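Long-range contacts in Lactamase_B domain-containing protein (Pontibacter korlensis, PDB 6XFR), which probably hydrolyses the ring of beta-lactam antibiotics with zinc as cofactor, as a class B1 metallo-beta-lactamase: residues 46-51 with 75-80; 95-100 with 114-119. One frame throughout, in Å; residues are numbered along the deposited sequence.

Contact 1 of 2, residues 46-51 with 75-80; sequences LIDTGW and VPTHWH. With ZN (zinc ion), chain N.
Val-75 N donates a hydrogen bond to Leu-46 O at 2.8 Å, and Asp-48 N donates to Val-75 O at 3.1 Å. These two backbone bonds join the two segments. The buried contact belongs to the metallo-beta-lactamase fold, where strand 43-47 runs parallel to strand 71-75. The loop after it carries His-78 and His-80 of the HxHxD zinc motif, whose Asp-82 follows in helix 81-84. Ile-47 and Val-75 lie side by side, with Ile-47 CD1 3.8 Å from Val-75 CB. The CG2 methyl of Ile-47 meets that of Thr-77, and Phe-157 touches both residues. The Asp-48 carboxylate has its stronger partner in Lys-83, which forms a salt bridge with OD1. Asp-48 OD2 accepts two weak hydrogen bonds from Thr-77, from N and OG1, each 3.3 Å long. A chi1 of 65° puts OG1 between the backbone N and the carbonyl carbon, on the side of Asp-48 OD2. Through these weak bonds Thr-77 lies between Asp-48 and the metal-binding loop. Its OG1 also sits at the edge of the His-78 ring, in the ring plane. His-78 NE2 and His-80 ND1 each bind the zinc ion at 2.2 Å, and His-141 supplies NE2 as a third ligand.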
loop_
_atom_site.group_PDB
_atom_site.type_symbol
_atom_site.label_atom_id
_atom_site.label_comp_id
_atom_site.label_asym_id
_atom_site.label_seq_id
_atom_site.Cartn_x
_atom_site.Cartn_y
_atom_site.Cartn_z
ATOM N N LEU B 46 -13.024 -5.135 13.676
ATOM C CA LEU B 46 -13.240 -3.886 12.975
ATOM C C LEU B 46 -12.415 -2.825 13.680
ATOM O O LEU B 46 -12.559 -2.627 14.887
ATOM C CB LEU B 46 -14.721 -3.525 13.003
ATOM C CG LEU B 46 -15.242 -2.756 11.828
ATOM C CD1 LEU B 46 -14.631 -3.368 10.584
ATOM C CD2 LEU B 46 -16.725 -2.903 11.859
ATOM N N ILE B 47 -11.474 -2.238 12.972
ATOM C CA ILE B 47 -10.730 -1.094 13.478
ATOM C C ILE B 47 -11.227 0.111 12.695
ATOM O O ILE B 47 -10.906 0.263 11.507
ATOM C CB ILE B 47 -9.210 -1.279 13.368
ATOM C CG1 ILE B 47 -8.790 -2.593 14.030
ATOM C CG2 ILE B 47 -8.484 -0.098 14.016
ATOM C CD1 ILE B 47 -9.178 -2.690 15.438
ATOM N N ASP B 48 -11.998 0.964 13.381
ATOM C CA ASP B 48 -12.730 2.077 12.789
ATOM C C ASP B 48 -14.021 1.628 12.118
ATOM O O ASP B 48 -14.093 0.538 11.535
ATOM C CB ASP B 48 -11.890 2.835 11.768
ATOM C CG ASP B 48 -10.937 3.792 12.418
ATOM O OD1 ASP B 48 -10.155 4.428 11.678
ATOM O OD2 ASP B 48 -10.962 3.892 13.674
ATOM N N THR B 49 -15.045 2.469 12.222
ATOM C CA THR B 49 -16.270 2.311 11.471
ATOM C C THR B 49 -16.089 2.997 10.127
ATOM O O THR B 49 -15.106 3.693 9.890
ATOM C CB THR B 49 -17.435 2.927 12.248
ATOM O OG1 THR B 49 -17.154 4.323 12.466
ATOM C CG2 THR B 49 -17.630 2.230 13.591
ATOM N N GLY B 50 -17.065 2.856 9.251
ATOM C CA GLY B 50 -17.084 3.689 8.074
ATOM C C GLY B 50 -17.193 5.154 8.459
ATOM O O GLY B 50 -17.387 5.543 9.605
ATOM N N TRP B 51 -17.063 5.989 7.451
ATOM C CA TRP B 51 -17.193 7.421 7.639
ATOM C C TRP B 51 -18.684 7.750 7.648
ATOM O O TRP B 51 -19.232 8.383 6.747
ATOM C CB TRP B 51 -16.442 8.128 6.526
ATOM C CG TRP B 51 -16.152 9.485 6.814
ATOM C CD1 TRP B 51 -16.638 10.207 7.842
ATOM C CD2 TRP B 51 -15.299 10.348 6.066
ATOM N NE1 TRP B 51 -16.142 11.482 7.791
ATOM C CE2 TRP B 51 -15.310 11.595 6.710
ATOM C CE3 TRP B 51 -14.520 10.184 4.919
ATOM C CZ2 TRP B 51 -14.584 12.681 6.243
ATOM C CZ3 TRP B 51 -13.800 11.262 4.451
ATOM C CH2 TRP B 51 -13.837 12.494 5.111
ATOM N N VAL B 75 -13.377 -1.232 17.136
ATOM C CA VAL B 75 -12.525 -0.445 18.018
ATOM C C VAL B 75 -12.271 0.878 17.318
ATOM O O VAL B 75 -11.370 0.946 16.467
ATOM C CB VAL B 75 -11.200 -1.167 18.315
ATOM C CG1 VAL B 75 -10.276 -0.277 19.181
ATOM C CG2 VAL B 75 -11.434 -2.544 18.921
ATOM N N PRO B 76 -13.035 1.937 17.615
ATOM C CA PRO B 76 -12.708 3.258 17.067
ATOM C C PRO B 76 -11.429 3.765 17.686
ATOM O O PRO B 76 -11.090 3.413 18.816
ATOM C CB PRO B 76 -13.902 4.129 17.463
ATOM C CG PRO B 76 -15.014 3.156 17.663
ATOM C CD PRO B 76 -14.363 1.918 18.241
ATOM N N THR B 77 -10.680 4.540 16.900
ATOM C CA THR B 77 -9.394 5.065 17.343
ATOM C C THR B 77 -9.465 6.484 17.913
ATOM O O THR B 77 -8.464 6.966 18.453
ATOM C CB THR B 77 -8.390 5.013 16.195
ATOM O OG1 THR B 77 -8.804 5.897 15.139
ATOM C CG2 THR B 77 -8.248 3.583 15.685
ATOM N N HIS B 78 -10.588 7.176 17.769
ATOM C CA HIS B 78 -10.837 8.423 18.483
ATOM C C HIS B 78 -12.268 8.841 18.155
ATOM O O HIS B 78 -12.999 8.112 17.474
ATOM C CB HIS B 78 -9.758 9.468 18.175
ATOM C CG HIS B 78 -9.826 10.063 16.809
ATOM N ND1 HIS B 78 -9.709 9.315 15.661
ATOM C CD2 HIS B 78 -9.938 11.351 16.411
ATOM C CE1 HIS B 78 -9.784 10.115 14.614
ATOM N NE2 HIS B 78 -9.915 11.354 15.041
ATOM N N TRP B 79 -12.687 9.998 18.678
ATOM C CA TRP B 79 -14.122 10.274 18.748
ATOM C C TRP B 79 -14.718 10.873 17.480
ATOM O O TRP B 79 -15.949 10.914 17.370
ATOM C CB TRP B 79 -14.439 11.211 19.921
ATOM C CG TRP B 79 -13.846 12.590 19.859
ATOM C CD1 TRP B 79 -12.630 12.988 20.348
ATOM C CD2 TRP B 79 -14.464 13.766 19.330
ATOM N NE1 TRP B 79 -12.453 14.341 20.155
ATOM C CE2 TRP B 79 -13.559 14.843 19.527
ATOM C CE3 TRP B 79 -15.699 14.021 18.712
ATOM C CZ2 TRP B 79 -13.847 16.150 19.120
ATOM C CZ3 TRP B 79 -15.985 15.325 18.311
ATOM C CH2 TRP B 79 -15.058 16.372 18.515
ATOM N N HIS B 80 -13.902 11.238 16.495
ATOM C CA HIS B 80 -14.416 11.938 15.331
ATOM C C HIS B 80 -15.240 11.021 14.423
ATOM O O HIS B 80 -15.090 9.791 14.409
ATOM C CB HIS B 80 -13.265 12.552 14.546
ATOM C CG HIS B 80 -12.771 13.852 15.092
ATOM N ND1 HIS B 80 -11.496 14.319 14.852
ATOM C CD2 HIS B 80 -13.376 14.793 15.853
ATOM C CE1 HIS B 80 -11.335 15.491 15.440
ATOM N NE2 HIS B 80 -12.460 15.802 16.057
HETATM ZN ZN ZN N . -10.160 13.011 13.641
#

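Contact 2 of 2, residues 95-100 with 114-119; sequences VPVVTS and TPDVTF
Val-97 and Asp-116 are joined by two hydrogen bonds. Val-97 N donates to Asp-116 OD1 at 2.9 Å, nearly straight at 166°, on the anti lone pair of the carboxylate. Asp-116 N returns a bond to Val-97 O, also 2.9 Å. OD1 accepts a further bond from Gln-91. Beyond this pair the segments form a short parallel sheet, the two strands of a beta-alpha-beta unit. Thr-99 N donates to Val-117 O at 3.2 Å, and Phe-119 N donates to Thr-99 O at 2.9 Å. The packed side is that of Thr-99 and Pro-115. The two side chains cross at about a right angle, with Thr-99 CG2 3.7 Å from Pro-115 CG. Thr-99 OG1 donates a hydrogen bond to the carbonyl O of Ser-100, the next residue. The Val-98 and Val-117 face is looser across the contact. Those valines point the same way, but Val-98 CG2 comes only within 4.1 Å of Val-117 CB. Val-98 is buried, whereas Val-117 and Asp-116 are exposed at the protein surface. Helix 101-109 covers the packed face, where Ala-104 touches Thr-99, Pro-115 and Thr-118. On the inner side, Pro-96 and Val-98 make backbone hydrogen bonds with Cys-74 of strand 71-75, and Val-97 rests on helix 87-91.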
loop_
_atom_site.group_PDB
_atom_site.type_symbol
_atom_site.label_atom_id
_atom_site.label_comp_id
_atom_site.label_asym_id
_atom_site.label_seq_id
_atom_site.Cartn_x
_atom_site.Cartn_y
_atom_site.Cartn_z
ATOM N N VAL B 95 -23.070 -5.737 17.664
ATOM C CA VAL B 95 -21.607 -5.774 17.738
ATOM C C VAL B 95 -21.133 -4.837 18.846
ATOM O O VAL B 95 -21.462 -3.642 18.811
ATOM C CB VAL B 95 -21.015 -5.360 16.395
ATOM C CG1 VAL B 95 -19.475 -5.251 16.485
ATOM C CG2 VAL B 95 -21.477 -6.309 15.314
ATOM N N PRO B 96 -20.304 -5.300 19.787
ATOM C CA PRO B 96 -19.773 -4.383 20.816
ATOM C C PRO B 96 -18.727 -3.411 20.269
ATOM O O PRO B 96 -17.712 -3.809 19.690
ATOM C CB PRO B 96 -19.177 -5.322 21.875
ATOM C CG PRO B 96 -19.039 -6.620 21.234
ATOM C CD PRO B 96 -20.019 -6.712 20.086
ATOM N N VAL B 97 -18.965 -2.121 20.512
ATOM C CA VAL B 97 -18.006 -1.056 20.239
ATOM C C VAL B 97 -17.245 -0.777 21.519
ATOM O O VAL B 97 -17.841 -0.670 22.597
ATOM C CB VAL B 97 -18.694 0.230 19.751
ATOM C CG1 VAL B 97 -17.642 1.259 19.451
ATOM C CG2 VAL B 97 -19.593 -0.037 18.546
ATOM N N VAL B 98 -15.932 -0.636 21.403
ATOM C CA VAL B 98 -15.052 -0.550 22.559
ATOM C C VAL B 98 -14.036 0.546 22.317
ATOM O O VAL B 98 -13.375 0.558 21.271
ATOM C CB VAL B 98 -14.345 -1.902 22.801
ATOM C CG1 VAL B 98 -13.335 -1.798 23.926
ATOM C CG2 VAL B 98 -15.383 -2.992 23.107
ATOM N N THR B 99 -13.862 1.434 23.301
ATOM C CA THR B 99 -12.987 2.584 23.116
ATOM C C THR B 99 -12.169 2.809 24.388
ATOM O O THR B 99 -12.338 2.129 25.400
ATOM C CB THR B 99 -13.795 3.839 22.697
ATOM O OG1 THR B 99 -14.484 4.385 23.817
ATOM C CG2 THR B 99 -14.835 3.520 21.636
ATOM N N SER B 100 -11.244 3.751 24.325
ATOM C CA SER B 100 -10.605 4.230 25.537
ATOM C C SER B 100 -11.613 5.013 26.379
ATOM O O SER B 100 -12.677 5.419 25.900
ATOM C CB SER B 100 -9.384 5.094 25.203
ATOM O OG SER B 100 -9.758 6.354 24.672
ATOM N N THR B 114 -22.490 6.186 22.679
ATOM C CA THR B 114 -21.765 5.668 23.834
ATOM C C THR B 114 -21.200 4.285 23.541
ATOM O O THR B 114 -21.946 3.347 23.225
ATOM C CB THR B 114 -22.663 5.607 25.063
ATOM O OG1 THR B 114 -23.577 6.708 25.050
ATOM C CG2 THR B 114 -21.816 5.665 26.315
ATOM N N PRO B 115 -19.899 4.111 23.645
ATOM C CA PRO B 115 -19.329 2.766 23.561
ATOM C C PRO B 115 -19.969 1.828 24.578
ATOM O O PRO B 115 -20.481 2.246 25.614
ATOM C CB PRO B 115 -17.860 2.985 23.917
ATOM C CG PRO B 115 -17.647 4.464 23.870
ATOM C CD PRO B 115 -18.928 5.143 24.018
ATOM N N ASP B 116 -19.908 0.533 24.266
ATOM C CA ASP B 116 -20.410 -0.528 25.134
ATOM C C ASP B 116 -19.425 -0.893 26.242
ATOM O O ASP B 116 -19.836 -1.346 27.308
ATOM C CB ASP B 116 -20.730 -1.786 24.305
ATOM C CG ASP B 116 -21.748 -1.524 23.190
ATOM O OD1 ASP B 116 -21.370 -1.632 22.001
ATOM O OD2 ASP B 116 -22.922 -1.182 23.492
ATOM N N VAL B 117 -18.127 -0.752 26.006
ATOM C CA VAL B 117 -17.115 -0.986 27.027
ATOM C C VAL B 117 -16.027 0.038 26.805
ATOM O O VAL B 117 -15.756 0.433 25.672
ATOM C CB VAL B 117 -16.519 -2.408 27.010
ATOM C CG1 VAL B 117 -15.495 -2.561 28.120
ATOM C CG2 VAL B 117 -17.618 -3.410 27.180
ATOM N N THR B 118 -15.408 0.477 27.891
ATOM C CA THR B 118 -14.227 1.315 27.780
ATOM C C THR B 118 -13.063 0.650 28.502
ATOM O O THR B 118 -13.253 -0.173 29.401
ATOM C CB THR B 118 -14.459 2.722 28.333
ATOM O OG1 THR B 118 -15.056 2.631 29.621
ATOM C CG2 THR B 118 -15.361 3.510 27.415
ATOM N N PHE B 119 -11.859 0.990 28.060
ATOM C CA PHE B 119 -10.634 0.544 28.691
ATOM C C PHE B 119 -9.825 1.769 29.088
ATOM O O PHE B 119 -9.718 2.726 28.313
ATOM C CB PHE B 119 -9.860 -0.350 27.742
ATOM C CG PHE B 119 -10.497 -1.681 27.556
ATOM C CD1 PHE B 119 -11.578 -1.827 26.694
ATOM C CD2 PHE B 119 -10.063 -2.776 28.284
ATOM C CE1 PHE B 119 -12.204 -3.060 26.536
ATOM C CE2 PHE B 119 -10.675 -4.005 28.150
ATOM C CZ PHE B 119 -11.750 -4.152 27.273
#

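Overall arrangement
The two contacts follow one another along the chain and neither nest nor cross. Strand 43-47 leads into helix 53-67, and the chain returns through strand 71-75. Contact 1 closes this loop. The chain then passes through the short helices 81-84 and 87-91 before strand 98-100. Helix 101-109 connects that strand to 117-119, and contact 2 closes this second, smaller loop. The centres of the contacts are about 11 Å apart. They meet directly at Pro-76, whose CD packs against Val-97 CG1 and Thr-99 CG2. Contact 1 lies deep in the fold beside the zinc site of His-78, His-80 and His-141, while contact 2 adds a more peripheral two-stranded unit beside strand 71-75.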